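Local coordinates for enoyl-[acyl-carrier-protein] reductase [FMN] (Thermotoga maritima, PDB 5GVJ), which reduces the enoyl-acyl carrier protein double bond in bacterial fatty acid synthesis, as an FMN-dependent enoyl-ACP reductase of the FabK type, at the interface of chains A and B. Coordinates in Å, arbitrary orientation; residue numbers count along the deposited sequence, not the author numbering. Chains: chain A/B, Enoyl-[acyl-carrier-protein] reductase [FMN].

The interface of chains A and B. Residues chain A 121-122, 149-150, 155; chain B 217-218, 279.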
ATOM      1  N   SER A 121      -8.272   2.263 -10.756  1.00 26.29           N
ATOM      2  CA  SER A 121      -7.360   2.202 -11.876  1.00 25.00           C
ATOM      3  C   SER A 121      -6.962   3.605 -12.291  1.00 23.20           C
ATOM      4  O   SER A 121      -7.659   4.588 -12.035  1.00 25.02           O
ATOM      5  CB  SER A 121      -7.972   1.461 -13.069  1.00 28.22           C
ATOM      6  OG  SER A 121      -9.073   2.188 -13.589  1.00 29.25           O
ATOM      7  N   ASP A 122      -5.817   3.659 -12.955  1.00 23.49           N
ATOM      8  CA  ASP A 122      -5.316   4.883 -13.548  1.00 25.06           C
ATOM      9  C   ASP A 122      -6.165   5.305 -14.744  1.00 28.28           C
ATOM     10  O   ASP A 122      -6.441   6.496 -14.937  1.00 25.16           O
ATOM     11  CB  ASP A 122      -3.868   4.635 -13.962  1.00 31.65           C
ATOM     12  CG  ASP A 122      -3.229   5.840 -14.539  1.00 32.65           C
ATOM     13  OD1 ASP A 122      -3.406   6.932 -13.961  1.00 29.99           O
ATOM     14  OD2 ASP A 122      -2.536   5.699 -15.568  1.00 34.82           O
ATOM     15  N   GLU A 149      -7.523  -4.253  -7.829  1.00 23.16           N
ATOM     16  CA  GLU A 149      -6.317  -5.060  -7.790  1.00 27.91           C
ATOM     17  C   GLU A 149      -5.092  -4.309  -7.295  1.00 27.47           C
ATOM     18  O   GLU A 149      -4.140  -4.951  -6.835  1.00 28.51           O
ATOM     19  CB  GLU A 149      -6.014  -5.621  -9.185  1.00 33.90           C
ATOM     20  CG  GLU A 149      -7.252  -5.988  -9.970  1.00 39.39           C
ATOM     21  CD  GLU A 149      -6.952  -6.946 -11.106  1.00 49.90           C
ATOM     22  OE1 GLU A 149      -6.454  -6.481 -12.161  1.00 46.33           O
ATOM     23  OE2 GLU A 149      -7.205  -8.163 -10.932  1.00 51.32           O
ATOM     24  N   VAL A 150      -5.088  -2.979  -7.370  1.00 19.88           N
ATOM     25  CA  VAL A 150      -3.902  -2.183  -7.064  1.00 19.83           C
ATOM     26  C   VAL A 150      -3.935  -1.755  -5.600  1.00 18.99           C
ATOM     27  O   VAL A 150      -4.997  -1.399  -5.066  1.00 15.69           O
ATOM     28  CB  VAL A 150      -3.819  -0.964  -8.002  1.00 17.15           C
ATOM     29  CG1 VAL A 150      -2.465  -0.262  -7.846  1.00 14.19           C
ATOM     30  CG2 VAL A 150      -4.040  -1.398  -9.449  1.00 19.31           C
ATOM     31  N   LEU A 155      -1.291   2.890  -6.209  1.00 12.08           N
ATOM     32  CA  LEU A 155      -2.400   3.509  -6.930  1.00 14.55           C
ATOM     33  C   LEU A 155      -2.437   5.019  -6.732  1.00 14.50           C
ATOM     34  O   LEU A 155      -2.599   5.778  -7.694  1.00 14.57           O
ATOM     35  CB  LEU A 155      -3.714   2.885  -6.477  1.00 12.69           C
ATOM     36  CG  LEU A 155      -4.955   3.422  -7.182  1.00 14.96           C
ATOM     37  CD1 LEU A 155      -4.999   2.936  -8.625  1.00 16.07           C
ATOM     38  CD2 LEU A 155      -6.189   2.964  -6.403  1.00 14.91           C
TER
ATOM     39  N   ILE B 217       0.136  -0.453 -13.787  1.00 20.06           N
ATOM     40  CA  ILE B 217      -0.028  -0.853 -12.390  1.00 15.35           C
ATOM     41  C   ILE B 217      -0.956  -2.055 -12.245  1.00 20.43           C
ATOM     42  O   ILE B 217      -0.977  -2.691 -11.184  1.00 18.83           O
ATOM     43  CB  ILE B 217      -0.536   0.325 -11.530  1.00 16.93           C
ATOM     44  CG1 ILE B 217      -1.917   0.787 -12.007  1.00 17.30           C
ATOM     45  CG2 ILE B 217       0.470   1.480 -11.567  1.00 14.05           C
ATOM     46  CD1 ILE B 217      -2.475   1.967 -11.201  1.00 18.10           C
ATOM     47  N   ARG B 218      -1.720  -2.391 -13.289  1.00 19.31           N
ATOM     48  CA  ARG B 218      -2.672  -3.496 -13.257  1.00 25.49           C
ATOM     49  C   ARG B 218      -2.181  -4.725 -14.011  1.00 25.72           C
ATOM     50  O   ARG B 218      -2.943  -5.680 -14.180  1.00 24.73           O
ATOM     51  CB  ARG B 218      -4.021  -3.052 -13.840  1.00 23.50           C
ATOM     52  CG  ARG B 218      -4.803  -2.109 -12.951  1.00 29.46           C
ATOM     53  CD  ARG B 218      -6.227  -1.892 -13.482  1.00 28.68           C
ATOM     54  NE  ARG B 218      -6.208  -1.315 -14.827  1.00 37.52           N
ATOM     55  CZ  ARG B 218      -7.296  -1.106 -15.562  1.00 41.45           C
ATOM     56  NH1 ARG B 218      -8.491  -1.425 -15.075  1.00 42.19           N
ATOM     57  NH2 ARG B 218      -7.193  -0.575 -16.779  1.00 38.15           N
ATOM     58  N   GLN B 279       3.908  -4.339  -8.557  1.00 15.95           N
ATOM     59  CA  GLN B 279       2.999  -3.347  -9.109  1.00 16.58           C
ATOM     60  C   GLN B 279       3.711  -2.041  -9.407  1.00 16.12           C
ATOM     61  O   GLN B 279       3.229  -1.259 -10.233  1.00 15.51           O
ATOM     62  CB  GLN B 279       1.818  -3.113  -8.141  1.00 15.06           C
ATOM     63  CG  GLN B 279       0.901  -4.328  -8.009  1.00 18.07           C
ATOM     64  CD  GLN B 279      -0.317  -4.057  -7.137  1.00 19.14           C
ATOM     65  OE1 GLN B 279      -0.450  -2.979  -6.564  1.00 17.66           O
ATOM     66  NE2 GLN B 279      -1.214  -5.040  -7.039  1.00 19.43           N
TER
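A:Val150, extended in backbone (psi 141°) just ahead of helix 152-162, and its neighbour A:Glu149 meet B:Gln279 at the start of the 3-10 helix 279-283 and the loop pair B:Ile217 and B:Arg218. This patch belongs to a two-fold symmetric interface between copies of one protein, so its twin recurs with the chains exchanged; the coordinates alone do not prove the dimer in solution. B:Gln279 reaches across with its side chain running straight out, and its amide NE2 donates a hydrogen bond of 2.9 Å to the backbone O of A:Glu149. The bond is bent, with 135° at the hydrogen, and the donor lies tilted from the carbonyl plane. The amide oxygen OE1 rests 3.6 Å from CG1 of A:Val150, so the carboxamide also serves as a packing surface. An alanine in place of B:Gln279 would probably leave the A:Glu149 carbonyl without this donor and open a gap beside A:Val150. The two methyls of A:Val150 divide the remaining work: CG1 lies 4.0 Å from CD1 of B:Ile217, while CG2 sits 3.7 Å from CG of B:Arg218, the side chains crossing nearly at right angles. Beside A:Val150, CD1 of A:Leu155 also touches CD1 of B:Ile217 at 3.7 Å, again near a right angle. B:Arg218, its chain kinked at the third torsion (chi3 -60°), turns one guanidinium face to A:Ser121, whose CB stands 3.4 Å above the plane of that group, nearer its edge than its centre.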